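Local coordinates for protein carboxypeptidase 1 (Deinococcus radiodurans str. R1, PDB 5GIV) that probably releases amino acids one at a time from the C-terminal end of peptides with broad specificity, as a zinc-dependent carboxypeptidase of the M32 family, at residues S77-S80 with P81-R85; M86-V89 with A90-F94; R468-T471 with P472-I476. One frame throughout, in Å; residues are numbered along the deposited sequence.

Interaction 1 of 3, residues S77-S80 with P81-R85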
# COMPACT_ATOMS: atom_id res chain seq x y z
N SER A 77 -14.39 -37.37 15.59
CA SER A 77 -13.28 -38.17 16.10
C SER A 77 -12.32 -38.62 15.01
O SER A 77 -11.35 -39.32 15.31
CB SER A 77 -13.82 -39.40 16.86
OG SER A 77 -14.73 -40.15 16.07
N ASP A 78 -12.54 -38.20 13.76
CA ASP A 78 -11.76 -38.63 12.61
C ASP A 78 -10.82 -37.54 12.11
O ASP A 78 -10.40 -37.59 10.94
CB ASP A 78 -12.69 -39.07 11.49
CG ASP A 78 -13.66 -37.97 11.10
OD1 ASP A 78 -14.22 -37.34 12.02
OD2 ASP A 78 -13.84 -37.74 9.88
N LEU A 79 -10.53 -36.54 12.93
CA LEU A 79 -9.65 -35.45 12.52
C LEU A 79 -8.21 -35.78 12.89
O LEU A 79 -7.94 -36.32 13.97
CB LEU A 79 -10.06 -34.14 13.18
CG LEU A 79 -11.40 -33.51 12.80
CD1 LEU A 79 -11.58 -32.20 13.55
CD2 LEU A 79 -11.46 -33.27 11.30
N SER A 80 -7.28 -35.43 12.00
CA SER A 80 -5.86 -35.59 12.28
C SER A 80 -5.46 -34.70 13.45
O SER A 80 -6.16 -33.74 13.79
CB SER A 80 -5.03 -35.24 11.06
OG SER A 80 -5.19 -33.88 10.72
N PRO A 81 -4.32 -35.00 14.09
CA PRO A 81 -3.85 -34.13 15.19
C PRO A 81 -3.76 -32.66 14.80
O PRO A 81 -4.04 -31.79 15.63
CB PRO A 81 -2.49 -34.73 15.54
CG PRO A 81 -2.61 -36.17 15.16
CD PRO A 81 -3.47 -36.19 13.92
N GLU A 82 -3.36 -32.36 13.56
CA GLU A 82 -3.27 -30.96 13.14
C GLU A 82 -4.65 -30.35 12.95
O GLU A 82 -4.90 -29.21 13.37
CB GLU A 82 -2.46 -30.84 11.86
CG GLU A 82 -1.01 -31.21 12.05
CD GLU A 82 -0.22 -31.10 10.79
OE1 GLU A 82 0.99 -31.38 10.82
OE2 GLU A 82 -0.83 -30.75 9.75
N GLN A 83 -5.57 -31.09 12.31
CA GLN A 83 -6.91 -30.54 12.11
C GLN A 83 -7.60 -30.33 13.45
O GLN A 83 -8.26 -29.31 13.66
CB GLN A 83 -7.73 -31.46 11.22
CG GLN A 83 -7.24 -31.56 9.78
CD GLN A 83 -7.92 -32.69 9.02
OE1 GLN A 83 -8.29 -33.72 9.60
NE2 GLN A 83 -8.09 -32.51 7.71
N ALA A 84 -7.45 -31.28 14.37
CA ALA A 84 -8.02 -31.12 15.70
C ALA A 84 -7.42 -29.91 16.40
O ALA A 84 -8.14 -29.17 17.10
CB ALA A 84 -7.79 -32.39 16.53
N ARG A 85 -6.11 -29.70 16.26
CA ARG A 85 -5.46 -28.54 16.87
C ARG A 85 -5.95 -27.23 16.23
O ARG A 85 -6.16 -26.24 16.93
CB ARG A 85 -3.94 -28.68 16.76
CG ARG A 85 -3.14 -27.49 17.27
CD ARG A 85 -3.35 -27.18 18.75
NE ARG A 85 -2.49 -26.07 19.13
CZ ARG A 85 -2.59 -25.36 20.25
NH1 ARG A 85 -3.53 -25.64 21.14
NH2 ARG A 85 -1.75 -24.35 20.48

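Interaction 2 of 3, residues M86-V89 with A90-F94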
# COMPACT_ATOMS: atom_id res chain seq x y z
N MET A 86 -6.14 -27.22 14.90
CA MET A 86 -6.72 -26.04 14.26
C MET A 86 -8.07 -25.71 14.87
O MET A 86 -8.37 -24.55 15.17
CB MET A 86 -6.88 -26.26 12.76
CG MET A 86 -5.60 -26.24 11.96
SD MET A 86 -5.93 -26.46 10.19
CE MET A 86 -7.00 -25.06 9.94
N VAL A 87 -8.91 -26.73 15.06
CA VAL A 87 -10.23 -26.52 15.65
C VAL A 87 -10.09 -26.03 17.08
O VAL A 87 -10.79 -25.10 17.50
CB VAL A 87 -11.05 -27.81 15.56
CG1 VAL A 87 -12.33 -27.69 16.36
CG2 VAL A 87 -11.36 -28.13 14.11
N GLN A 88 -9.17 -26.62 17.84
CA GLN A 88 -8.97 -26.18 19.22
C GLN A 88 -8.54 -24.72 19.25
O GLN A 88 -9.06 -23.92 20.04
CB GLN A 88 -7.95 -27.08 19.91
CG GLN A 88 -7.72 -26.72 21.36
CD GLN A 88 -6.60 -27.53 22.00
OE1 GLN A 88 -5.49 -27.61 21.47
NE2 GLN A 88 -6.90 -28.16 23.13
N VAL A 89 -7.58 -24.36 18.40
CA VAL A 89 -7.11 -22.98 18.35
C VAL A 89 -8.23 -22.04 17.89
O VAL A 89 -8.43 -20.96 18.45
CB VAL A 89 -5.87 -22.88 17.44
CG1 VAL A 89 -5.57 -21.42 17.09
CG2 VAL A 89 -4.67 -23.54 18.13
N ALA A 90 -8.97 -22.45 16.85
CA ALA A 90 -10.09 -21.62 16.38
C ALA A 90 -11.13 -21.42 17.47
O ALA A 90 -11.67 -20.31 17.62
CB ALA A 90 -10.73 -22.25 15.14
N ARG A 91 -11.43 -22.47 18.24
CA ARG A 91 -12.42 -22.32 19.31
C ARG A 91 -11.89 -21.46 20.44
O ARG A 91 -12.66 -20.70 21.05
CB ARG A 91 -12.85 -23.69 19.85
CG ARG A 91 -13.38 -24.65 18.79
CD ARG A 91 -14.71 -25.30 19.18
NE ARG A 91 -14.61 -26.28 20.26
CZ ARG A 91 -15.24 -26.18 21.43
NH1 ARG A 91 -16.04 -25.15 21.68
NH2 ARG A 91 -15.07 -27.12 22.36
N GLN A 92 -10.60 -21.54 20.74
CA GLN A 92 -10.03 -20.66 21.76
C GLN A 92 -10.08 -19.21 21.31
O GLN A 92 -10.41 -18.32 22.11
CB GLN A 92 -8.60 -21.08 22.09
CG GLN A 92 -8.52 -22.42 22.82
CD GLN A 92 -7.10 -22.95 22.95
OE1 GLN A 92 -6.13 -22.34 22.47
NE2 GLN A 92 -6.96 -24.11 23.59
N ASP A 93 -9.76 -18.94 20.04
CA ASP A 93 -9.91 -17.58 19.52
C ASP A 93 -11.38 -17.18 19.53
O ASP A 93 -11.73 -16.06 19.94
CB ASP A 93 -9.36 -17.47 18.09
CG ASP A 93 -7.87 -17.77 18.00
OD1 ASP A 93 -7.16 -17.78 19.03
OD2 ASP A 93 -7.40 -17.98 16.86
N PHE A 94 -12.26 -18.09 19.12
CA PHE A 94 -13.68 -17.79 19.14
C PHE A 94 -14.17 -17.51 20.56
O PHE A 94 -15.03 -16.64 20.77
CB PHE A 94 -14.47 -18.93 18.51
CG PHE A 94 -15.93 -18.63 18.34
CD1 PHE A 94 -16.83 -18.89 19.36
CD2 PHE A 94 -16.40 -18.08 17.16
CE1 PHE A 94 -18.18 -18.61 19.19
CE2 PHE A 94 -17.74 -17.80 16.99
CZ PHE A 94 -18.63 -18.06 18.01

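Interaction 3 of 3, residues R468-T471 with P472-I476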
# COMPACT_ATOMS: atom_id res chain seq x y z
N ARG A 468 1.26 -21.90 15.10
CA ARG A 468 0.56 -22.05 16.37
C ARG A 468 0.22 -23.51 16.69
O ARG A 468 -0.51 -23.77 17.66
CB ARG A 468 -0.71 -21.18 16.34
CG ARG A 468 -0.41 -19.68 16.14
CD ARG A 468 -1.66 -18.79 16.05
NE ARG A 468 -2.33 -18.55 17.32
CZ ARG A 468 -3.63 -18.26 17.45
NH1 ARG A 468 -4.41 -18.20 16.38
NH2 ARG A 468 -4.14 -18.03 18.65
N ARG A 469 0.77 -24.46 15.92
CA ARG A 469 0.45 -25.88 16.12
C ARG A 469 0.73 -26.34 17.55
O ARG A 469 -0.03 -27.13 18.12
CB ARG A 469 1.25 -26.73 15.12
CG ARG A 469 1.42 -28.21 15.49
CD ARG A 469 0.15 -28.96 15.23
NE ARG A 469 0.21 -30.39 15.56
CZ ARG A 469 -0.06 -30.90 16.76
NH1 ARG A 469 -0.37 -30.10 17.77
NH2 ARG A 469 -0.01 -32.21 16.95
N TRP A 470 1.83 -25.88 18.15
CA TRP A 470 2.15 -26.19 19.53
C TRP A 470 1.97 -24.95 20.40
O TRP A 470 2.13 -23.82 19.93
CB TRP A 470 3.59 -26.71 19.66
CG TRP A 470 3.88 -27.88 18.76
CD1 TRP A 470 4.67 -27.89 17.65
CD2 TRP A 470 3.41 -29.22 18.93
NE1 TRP A 470 4.70 -29.15 17.11
CE2 TRP A 470 3.94 -29.99 17.88
CE3 TRP A 470 2.58 -29.85 19.88
CZ2 TRP A 470 3.67 -31.36 17.73
CZ3 TRP A 470 2.31 -31.20 19.74
CH2 TRP A 470 2.86 -31.94 18.67
N THR A 471 1.64 -25.16 21.68
CA THR A 471 1.64 -24.06 22.62
C THR A 471 3.07 -23.56 22.81
O THR A 471 4.03 -24.29 22.54
CB THR A 471 1.08 -24.47 23.99
OG1 THR A 471 1.98 -25.37 24.65
CG2 THR A 471 -0.26 -25.15 23.82
N PRO A 472 3.24 -22.33 23.27
CA PRO A 472 4.61 -21.82 23.50
C PRO A 472 5.46 -22.78 24.32
O PRO A 472 6.59 -23.09 23.92
CB PRO A 472 4.37 -20.48 24.20
CG PRO A 472 3.01 -20.04 23.69
CD PRO A 472 2.21 -21.31 23.55
N GLY A 473 4.94 -23.27 25.44
CA GLY A 473 5.72 -24.19 26.26
C GLY A 473 6.07 -25.46 25.52
O GLY A 473 7.19 -25.97 25.64
N GLU A 474 5.12 -26.02 24.76
CA GLU A 474 5.41 -27.22 23.99
C GLU A 474 6.46 -26.97 22.92
O GLU A 474 7.35 -27.80 22.72
CB GLU A 474 4.13 -27.75 23.36
CG GLU A 474 3.12 -28.28 24.35
CD GLU A 474 1.75 -28.45 23.73
OE1 GLU A 474 1.53 -27.95 22.60
OE2 GLU A 474 0.90 -29.10 24.37
N LEU A 475 6.36 -25.85 22.20
CA LEU A 475 7.32 -25.55 21.15
C LEU A 475 8.72 -25.39 21.73
O LEU A 475 9.68 -25.97 21.22
CB LEU A 475 6.90 -24.30 20.38
CG LEU A 475 7.74 -23.85 19.18
CD1 LEU A 475 7.59 -24.78 17.98
CD2 LEU A 475 7.36 -22.41 18.78
N ILE A 476 8.85 -24.64 22.82
CA ILE A 476 10.16 -24.43 23.42
C ILE A 476 10.71 -25.75 23.96
O ILE A 476 11.91 -26.04 23.84
CB ILE A 476 10.06 -23.37 24.53
CG1 ILE A 476 9.69 -22.02 23.92
CG2 ILE A 476 11.38 -23.27 25.28
CD1 ILE A 476 9.29 -20.99 24.95

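Interaction 1 of 3, residues S77-S80 with P81-R85
Two torsions close this turn: Ser80 chi1 (64°) sets OG between its own backbone N and carbonyl carbon, and Gln83 chi1 (-67°) places CG anti to the carbonyl carbon, from where the chain, extended beyond CG, reaches back to Ser80. The two residues then bond reciprocally. Ser80 OG accepts the backbone N-H of Gln83 at 3.2 Å, and Gln83 OE1 accepts Ser80 N at 3.1 Å. The latter N-H is fairly straight, but it meets the amide oxygen tilted 23° out of the carbonyl plane. A weak third bond runs from Ser80 OG to Gln83 OE1 at 3.3 Å, so this one oxygen takes up both the N-H and the hydroxyl of the serine. A lysine in place of Gln83 would probably leave Ser80 N without its acceptor and let the turn before the helix move more freely. The first regular helical bond, Ala84 N to Ser80 O at 2.8 Å, follows at once. Leu79 crosses the glutamine at about a right angle, its CD2 lying 3.6 Å from Gln83 OE1, while its CB comes within 4.4 Å of Ala84 CB, a modest apolar touch across the turn. Pro81 opens the first turn of the helix, where its missing N-H costs no helical bond. Ser80 as N-cap and Gln83 three residues on make a capping box, here starting helix 81-99 at the protein surface.

Interaction 2 of 3, residues M86-V89 with A90-F94
The side chains of Gln88 and Gln92 lie side by side and point the same way, their terminal amide planes 29° apart. They meet through Gln92 NE2, which lies alongside the aliphatic part of its neighbour, 3.5 Å from Gln88 CG, so the contact is of amide with methylene. Gln88 OE1 is turned to another partner, the guanidinium of Arg85. This is the i to i+4 pattern of a continuous alpha-helix, here the middle of helix 81-99. Four successive backbone bonds join the segments: Ala90 N to Met86 O and Arg91 N to Val87 O at 2.8 Å each, then Gln92 N to Gln88 O and Asp93 N to Val89 O at 2.9 Å each. Side chains four residues apart therefore lie next to each other along the helix. Val87 and Arg91 touch through carbon, CG1 to CG at 4.0 Å, before the arginine chain bends at chi2 and chi3. Val87 and Ala90 pack against Trp17 of helix 8-36, and Met86 and Val89 against Leu286. Gln88 is exposed, and Arg91, though exposed, also touches Leu70 and Ser74 of helix 64-75. Val89 has chi1 166°, with CG1 anti to the backbone N and beside the carbonyl carbon, on the side of the next turn. There it runs alongside the Asp93 carboxylate, already held by Arg468, with Val89 CG1 3.9 Å from Asp93 OD2.

Interaction 3 of 3, residues R468-T471 with P472-I476
Hydrogen bonds between Thr471 and Glu474 hold the start of helix 472-480. Thr471 OG1 accepts Glu474 N at 3.2 Å, and Glu474 OE1 accepts Thr471 N at 2.9 Å, the N-H reaching the oxygen from above the carboxylate plane, 41° out of it. Together they form a capping box with Thr471 as N-cap. Thr471 chi1 (70°) aims OG1 at the helix while CG2 lies beside the backbone N, which brings the methyl over near Glu474 OE1. One turn on, Leu475 N bonds to Thr471 O at 2.8 Å.

Packing adds less. Trp470 CB meets Leu475 CB at 4.2 Å, an apolar touch, and Pro472, the first helical residue, is buried and touches Val290 and the side chain of Glu165.

The aromatic contacts centre on Trp470. Glu474 OE1 sits at the edge of the indole, close to the ring plane and 3.5 Å from CE3, with ring and carboxylate planes 79° apart. Over one face lies the Arg469 guanidinium, NH1 being 3.5 Å above the ring and offset toward its rim. Arg478 makes a cation-pi contact with the same indole, and His466 meets it edge to face.

Among charges, Arg469 NH1 and Glu474 OE1 stay 5.6 Å apart, too far for a salt bridge, though their opposite charges probably attract weakly. A carboxylate that accepts a backbone N-H at a helix N terminus, with an arginine nearby, is probably stabilised in its charged form, and its negative charge would suit the positive end of the helix dipole.

How the interactions relate
From the N terminus, interaction 1 turns the loop after helix 64-75 into helix 81-99, and interaction 2 carries that same helix on through its middle; Leu79 CD1 reaches Val87 CG2 at 4.1 Å. Some 370 residues later, interaction 3 starts helix 472-480. Interactions 1 and 3 each close the turn at a helix start, and interaction 2 lies within one helix; all three are in series, neither nesting nor crossing. The long-range ties run between them. Arg85 NH2 of interaction 1 probably bonds to Arg468 O at 3.1 Å, and Asp93 OD2 of interaction 2 forms a salt bridge with Arg468 NH1 at 3.0 Å. Helix 81-99 is thereby fastened to the loop preceding helix 472-480.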